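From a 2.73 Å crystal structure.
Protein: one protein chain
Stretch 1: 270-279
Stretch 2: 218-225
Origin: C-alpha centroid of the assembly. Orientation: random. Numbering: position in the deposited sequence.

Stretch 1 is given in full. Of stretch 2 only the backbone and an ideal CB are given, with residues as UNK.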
ATOM      1  N   GLU A 270     -22.050  -2.513  -1.079  1.00 47.72           N
ATOM      2  CA  GLU A 270     -22.581  -1.152  -1.059  1.00 50.27           C
ATOM      3  C   GLU A 270     -21.609  -0.090  -1.623  1.00 55.88           C
ATOM      4  O   GLU A 270     -22.028   0.776  -2.406  1.00 53.26           O
ATOM      5  CB  GLU A 270     -23.047  -0.778   0.345  1.00 47.10           C
ATOM      6  CG  GLU A 270     -23.756   0.562   0.442  1.00 53.50           C
ATOM      7  CD  GLU A 270     -25.274   0.469   0.357  1.00 68.11           C
ATOM      8  OE1 GLU A 270     -25.876   1.352  -0.289  1.00 77.47           O
ATOM      9  OE2 GLU A 270     -25.870  -0.465   0.939  1.00 69.57           O
ATOM     10  N   VAL A 271     -20.331  -0.164  -1.236  1.00 58.46           N
ATOM     11  CA  VAL A 271     -19.308   0.770  -1.731  1.00 56.02           C
ATOM     12  C   VAL A 271     -19.163   0.637  -3.239  1.00 56.61           C
ATOM     13  O   VAL A 271     -19.048   1.628  -3.945  1.00 58.25           O
ATOM     14  CB  VAL A 271     -17.928   0.556  -1.076  1.00 49.64           C
ATOM     15  CG1 VAL A 271     -17.006   1.653  -1.456  1.00 39.89           C
ATOM     16  CG2 VAL A 271     -18.062   0.612   0.381  1.00 63.06           C
ATOM     17  N   PHE A 272     -19.192  -0.595  -3.726  1.00 49.01           N
ATOM     18  CA  PHE A 272     -19.128  -0.849  -5.153  1.00 46.79           C
ATOM     19  C   PHE A 272     -20.315  -0.230  -5.890  1.00 53.75           C
ATOM     20  O   PHE A 272     -20.189   0.259  -7.007  1.00 65.57           O
ATOM     21  CB  PHE A 272     -19.021  -2.348  -5.428  1.00 42.27           C
ATOM     22  CG  PHE A 272     -17.722  -2.948  -4.968  1.00 41.72           C
ATOM     23  CD1 PHE A 272     -16.671  -2.138  -4.609  1.00 37.29           C
ATOM     24  CD2 PHE A 272     -17.555  -4.325  -4.894  1.00 49.10           C
ATOM     25  CE1 PHE A 272     -15.474  -2.688  -4.192  1.00 50.33           C
ATOM     26  CE2 PHE A 272     -16.356  -4.882  -4.479  1.00 53.10           C
ATOM     27  CZ  PHE A 272     -15.319  -4.067  -4.124  1.00 53.12           C
ATOM     28  N   GLY A 273     -21.472  -0.238  -5.261  1.00 53.01           N
ATOM     29  CA  GLY A 273     -22.624   0.353  -5.894  1.00 53.11           C
ATOM     30  C   GLY A 273     -22.428   1.841  -6.056  1.00 49.74           C
ATOM     31  O   GLY A 273     -22.768   2.394  -7.085  1.00 55.52           O
ATOM     32  N   VAL A 274     -21.867   2.488  -5.040  1.00 51.22           N
ATOM     33  CA  VAL A 274     -21.616   3.924  -5.096  1.00 53.14           C
ATOM     34  C   VAL A 274     -20.632   4.279  -6.213  1.00 57.09           C
ATOM     35  O   VAL A 274     -20.837   5.246  -6.955  1.00 62.15           O
ATOM     36  CB  VAL A 274     -21.061   4.444  -3.775  1.00 48.85           C
ATOM     37  CG1 VAL A 274     -20.561   5.852  -3.944  1.00 38.90           C
ATOM     38  CG2 VAL A 274     -22.114   4.369  -2.681  1.00 47.56           C
ATOM     39  N   TYR A 275     -19.573   3.479  -6.330  1.00 51.60           N
ATOM     40  CA  TYR A 275     -18.577   3.669  -7.375  1.00 52.04           C
ATOM     41  C   TYR A 275     -19.206   3.445  -8.727  1.00 54.88           C
ATOM     42  O   TYR A 275     -18.933   4.178  -9.692  1.00 51.79           O
ATOM     43  CB  TYR A 275     -17.429   2.672  -7.230  1.00 50.18           C
ATOM     44  CG  TYR A 275     -16.346   3.068  -6.264  1.00 50.71           C
ATOM     45  CD1 TYR A 275     -15.547   4.177  -6.498  1.00 58.15           C
ATOM     46  CD2 TYR A 275     -16.094   2.306  -5.140  1.00 44.48           C
ATOM     47  CE1 TYR A 275     -14.540   4.534  -5.607  1.00 60.41           C
ATOM     48  CE2 TYR A 275     -15.107   2.650  -4.251  1.00 51.27           C
ATOM     49  CZ  TYR A 275     -14.333   3.766  -4.478  1.00 56.88           C
ATOM     50  OH  TYR A 275     -13.337   4.086  -3.583  1.00 56.53           O
ATOM     51  N   TYR A 276     -20.025   2.403  -8.807  1.00 50.06           N
ATOM     52  CA  TYR A 276     -20.591   2.045 -10.087  1.00 49.50           C
ATOM     53  C   TYR A 276     -21.504   3.149 -10.555  1.00 48.01           C
ATOM     54  O   TYR A 276     -21.432   3.576 -11.692  1.00 48.61           O
ATOM     55  CB  TYR A 276     -21.357   0.734 -10.043  1.00 49.18           C
ATOM     56  CG  TYR A 276     -22.096   0.481 -11.339  1.00 52.83           C
ATOM     57  CD1 TYR A 276     -21.417   0.011 -12.476  1.00 50.73           C
ATOM     58  CD2 TYR A 276     -23.468   0.736 -11.449  1.00 45.18           C
ATOM     59  CE1 TYR A 276     -22.091  -0.205 -13.682  1.00 47.30           C
ATOM     60  CE2 TYR A 276     -24.147   0.521 -12.652  1.00 45.56           C
ATOM     61  CZ  TYR A 276     -23.447   0.052 -13.752  1.00 47.87           C
ATOM     62  OH  TYR A 276     -24.104  -0.162 -14.922  1.00 49.50           O
ATOM     63  N   ARG A 277     -22.361   3.639  -9.679  1.00 52.08           N
ATOM     64  CA  ARG A 277     -23.341   4.580 -10.180  1.00 58.45           C
ATOM     65  C   ARG A 277     -22.765   6.000 -10.256  1.00 59.09           C
ATOM     66  O   ARG A 277     -23.390   6.925 -10.751  1.00 67.45           O
ATOM     67  CB  ARG A 277     -24.695   4.408  -9.472  1.00 54.75           C
ATOM     68  CG  ARG A 277     -24.916   5.181  -8.222  1.00 60.00           C
ATOM     69  CD  ARG A 277     -26.168   4.616  -7.556  1.00 68.73           C
ATOM     70  NE  ARG A 277     -25.864   3.444  -6.732  1.00 78.22           N
ATOM     71  CZ  ARG A 277     -25.542   3.503  -5.441  1.00 77.36           C
ATOM     72  NH1 ARG A 277     -25.497   4.676  -4.806  1.00 80.83           N
ATOM     73  NH2 ARG A 277     -25.272   2.387  -4.784  1.00 72.78           N
ATOM     74  N   ARG A 278     -21.533   6.120  -9.788  1.00 63.04           N
ATOM     75  CA  ARG A 278     -20.669   7.283 -10.002  1.00 61.29           C
ATOM     76  C   ARG A 278     -19.885   7.240 -11.328  1.00 62.75           C
ATOM     77  O   ARG A 278     -19.358   8.258 -11.803  1.00 67.85           O
ATOM     78  CB  ARG A 278     -19.668   7.290  -8.866  1.00 58.92           C
ATOM     79  CG  ARG A 278     -18.814   8.467  -8.751  1.00 55.31           C
ATOM     80  CD  ARG A 278     -18.812   8.823  -7.299  1.00 64.66           C
ATOM     81  NE  ARG A 278     -17.538   9.372  -6.870  1.00 65.60           N
ATOM     82  CZ  ARG A 278     -17.319   9.843  -5.651  1.00 68.19           C
ATOM     83  NH1 ARG A 278     -18.293   9.844  -4.744  1.00 64.03           N
ATOM     84  NH2 ARG A 278     -16.126  10.317  -5.340  1.00 70.44           N
ATOM     85  N   GLY A 279     -19.784   6.047 -11.905  1.00 59.31           N
ATOM     86  CA  GLY A 279     -19.063   5.842 -13.148  1.00 55.84           C
ATOM     87  C   GLY A 279     -17.593   5.460 -13.019  1.00 57.77           C
ATOM     88  O   GLY A 279     -16.834   5.520 -14.003  1.00 58.50           O
ATOM     89  N   UNK A 218     -13.730  15.112   2.149  1.00 72.92           N
ATOM     90  CA  UNK A 218     -14.394  16.075   1.279  1.00 71.10           C
ATOM     91  C   UNK A 218     -15.185  15.316   0.202  1.00 77.05           C
ATOM     92  O   UNK A 218     -15.785  15.927  -0.680  1.00 72.73           O
ATOM     93  CB  UNK A 218     -13.378  17.026   0.644  1.00 71.10           C
ATOM     94  N   UNK A 219     -15.149  13.981   0.277  1.00 79.38           N
ATOM     95  CA  UNK A 219     -15.861  13.078  -0.632  1.00 74.58           C
ATOM     96  C   UNK A 219     -16.478  11.933   0.177  1.00 78.42           C
ATOM     97  O   UNK A 219     -16.105  10.775   0.004  1.00 72.79           O
ATOM     98  CB  UNK A 219     -14.922  12.535  -1.711  1.00 74.58           C
ATOM     99  N   UNK A 220     -17.422  12.260   1.066  1.00 59.39           N
ATOM    100  CA  UNK A 220     -18.000  11.336   2.046  1.00 58.50           C
ATOM    101  C   UNK A 220     -18.883  10.261   1.418  1.00 64.03           C
ATOM    102  O   UNK A 220     -19.197   9.274   2.084  1.00 62.97           O
ATOM    103  CB  UNK A 220     -18.817  12.122   3.073  1.00 58.50           C
ATOM    104  N   UNK A 221     -19.296  10.471   0.170  1.00 63.83           N
ATOM    105  CA  UNK A 221     -20.135   9.530  -0.565  1.00 66.12           C
ATOM    106  C   UNK A 221     -19.541   8.114  -0.491  1.00 60.85           C
ATOM    107  O   UNK A 221     -20.271   7.117  -0.442  1.00 61.02           O
ATOM    108  CB  UNK A 221     -20.284   9.974  -2.022  1.00 66.12           C
ATOM    109  N   UNK A 222     -18.208   8.052  -0.483  1.00 56.36           N
ATOM    110  CA  UNK A 222     -17.432   6.808  -0.481  1.00 48.71           C
ATOM    111  C   UNK A 222     -16.982   6.321   0.924  1.00 63.73           C
ATOM    112  O   UNK A 222     -16.258   5.317   1.047  1.00 59.04           O
ATOM    113  CB  UNK A 222     -16.195   7.003  -1.361  1.00 48.71           C
ATOM    114  N   UNK A 223     -17.375   7.030   1.979  1.00 56.27           N
ATOM    115  CA  UNK A 223     -17.133   6.524   3.318  1.00 54.54           C
ATOM    116  C   UNK A 223     -18.402   5.930   3.909  1.00 53.68           C
ATOM    117  O   UNK A 223     -19.303   6.648   4.341  1.00 52.80           O
ATOM    118  CB  UNK A 223     -16.596   7.636   4.221  1.00 54.54           C
ATOM    119  N   UNK A 224     -18.434   4.610   3.998  1.00 53.53           N
ATOM    120  CA  UNK A 224     -19.611   3.925   4.498  1.00 56.41           C
ATOM    121  C   UNK A 224     -19.370   3.346   5.868  1.00 63.67           C
ATOM    122  O   UNK A 224     -18.283   2.855   6.177  1.00 69.06           O
ATOM    123  CB  UNK A 224     -20.039   2.820   3.531  1.00 56.41           C
ATOM    124  N   UNK A 225     -20.408   3.418   6.685  1.00 55.36           N
ATOM    125  CA  UNK A 225     -20.379   2.910   8.030  1.00 45.41           C
ATOM    126  C   UNK A 225     -21.507   1.891   8.151  1.00 52.68           C
ATOM    127  O   UNK A 225     -22.638   2.172   7.766  1.00 57.00           O
ATOM    128  CB  UNK A 225     -20.513   4.035   9.058  1.00 45.41           C
TER

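Position 218 lies beyond the reach of stretch 1, so almost any side chain would do. It is Lys 218, which takes no part.

Position 219 points its CB toward the helix, 4.4 Å from Arg 278 NH2. A guanidinium that close asks for an acceptor, and the short gap favours a short one: Asp first, with Asn or Ser possible. It is Asp 219, chi1 t, and its carboxylate meets the guanidinium edge in a salt bridge. Arg 278 NH2 donates to Asp 219 OD2 at a very short 2.4 Å and, weakly, to Asp 219 OD1 at 2.9 Å, while Arg 278 NH1 reaches Asp 219 OD1 at 3.1 Å.

At 220, CB points away from the helix. Phi of -70° and psi of -16° suit many residues, proline among them, and Pro 220 opens the 3-10 segment without touching stretch 1.

Position 221 again faces the helix, its CB 3.4 Å from Arg 278 NH1 and 4.6 Å from Val 274 CG1. Charge and grease are both near, so Glu, Gln or even Met could serve. Glu 221 answers the charge: its chi1 of -133° lies between wells, and Arg 278 NH1 donates to Glu 221 OE2 at 3.0 Å in a second salt bridge.

Position 222 has the closest CA approach, 6.4 Å from its CA to that of Val 271. Its CB looks toward Val 274, the Tyr 275 ring and the Arg 278 guanidinium, surfaces that invite Leu, Ile or Met. Leu 222, in the m,t rotamer, fits among them. Leu 222 CD2 packs 3.5 Å from Val 274 CG1 and makes a CH-pi contact over the Tyr 275 face, yet it also lies 3.8 Å from Arg 278 NH1; Leu 222 CD1 sits over a face of the guanidinium, 3.5 Å from Arg 278 NH2, and is also 3.8 Å from Tyr 275 CE1. The acids thus keep the edge and the leucine a face.

At 223 the strand begins and CB turns away, so stretch 1 leaves the choice open, large or small; it is Trp 223, which does not touch the helix.

The alternation brings 224 back: the ideal CB of position 224 lies 4.3 Å from Val 271 CG2 and 5.3 Å from Glu 270 CG. Leu, Ile, Val or Met would fit. Leu 224, also m,t, places CD1 3.4 Å from both Val 271 CG2 and Glu 270 CG.

Position 225 is out of reach, so any residue that tolerates a strand would serve; it is Leu 225, which makes no contact here.

Stretch 2 218-225: KDPELWLL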
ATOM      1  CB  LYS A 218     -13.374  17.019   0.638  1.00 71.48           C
ATOM      2  CG  LYS A 218     -12.627  17.902   1.639  1.00 87.22           C
ATOM      3  CD  LYS A 218     -11.713  18.944   0.953  1.00 88.58           C
ATOM      4  CE  LYS A 218     -10.685  18.293   0.027  1.00 92.25           C
ATOM      5  NZ  LYS A 218      -9.702  19.258  -0.574  1.00 97.83           N
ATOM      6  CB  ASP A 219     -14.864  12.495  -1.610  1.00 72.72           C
ATOM      7  CG  ASP A 219     -15.515  11.846  -2.805  1.00 74.72           C
ATOM      8  OD1 ASP A 219     -16.750  11.632  -2.798  1.00 85.36           O
ATOM      9  OD2 ASP A 219     -14.772  11.549  -3.767  1.00 76.33           O
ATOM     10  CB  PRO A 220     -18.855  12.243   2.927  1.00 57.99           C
ATOM     11  CG  PRO A 220     -18.832  13.607   2.278  1.00 58.79           C
ATOM     12  CD  PRO A 220     -18.216  13.490   0.949  1.00 58.44           C
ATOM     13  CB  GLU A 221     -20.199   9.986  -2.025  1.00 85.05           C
ATOM     14  CG  GLU A 221     -21.572  10.026  -2.712  1.00 99.65           C
ATOM     15  CD  GLU A 221     -21.469  10.475  -4.191  1.00114.47           C
ATOM     16  OE1 GLU A 221     -21.637  11.686  -4.469  1.00120.77           O
ATOM     17  OE2 GLU A 221     -21.216   9.620  -5.077  1.00112.94           O
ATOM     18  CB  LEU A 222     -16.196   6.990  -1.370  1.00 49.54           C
ATOM     19  CG  LEU A 222     -16.309   7.425  -2.844  1.00 54.29           C
ATOM     20  CD1 LEU A 222     -14.924   7.631  -3.436  1.00 53.16           C
ATOM     21  CD2 LEU A 222     -17.079   6.408  -3.655  1.00 54.52           C
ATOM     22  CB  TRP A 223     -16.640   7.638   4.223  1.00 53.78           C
ATOM     23  CG  TRP A 223     -15.211   7.874   4.089  1.00 58.46           C
ATOM     24  CD1 TRP A 223     -14.440   7.627   2.994  1.00 62.73           C
ATOM     25  CD2 TRP A 223     -14.337   8.374   5.097  1.00 63.46           C
ATOM     26  NE1 TRP A 223     -13.133   7.961   3.256  1.00 63.03           N
ATOM     27  CE2 TRP A 223     -13.043   8.418   4.544  1.00 60.99           C
ATOM     28  CE3 TRP A 223     -14.521   8.797   6.418  1.00 71.04           C
ATOM     29  CZ2 TRP A 223     -11.939   8.872   5.262  1.00 63.87           C
ATOM     30  CZ3 TRP A 223     -13.423   9.246   7.134  1.00 68.16           C
ATOM     31  CH2 TRP A 223     -12.149   9.279   6.553  1.00 66.96           C
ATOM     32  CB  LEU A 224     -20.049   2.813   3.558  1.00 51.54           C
ATOM     33  CG  LEU A 224     -20.389   3.257   2.147  1.00 54.63           C
ATOM     34  CD1 LEU A 224     -20.926   2.053   1.453  1.00 63.29           C
ATOM     35  CD2 LEU A 224     -21.422   4.329   2.167  1.00 56.94           C
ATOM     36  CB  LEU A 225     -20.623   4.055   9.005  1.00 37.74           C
ATOM     37  CG  LEU A 225     -19.864   5.367   8.800  1.00 50.40           C
ATOM     38  CD1 LEU A 225     -20.170   6.340   9.936  1.00 53.62           C
ATOM     39  CD2 LEU A 225     -18.378   5.135   8.694  1.00 42.78           C
TER
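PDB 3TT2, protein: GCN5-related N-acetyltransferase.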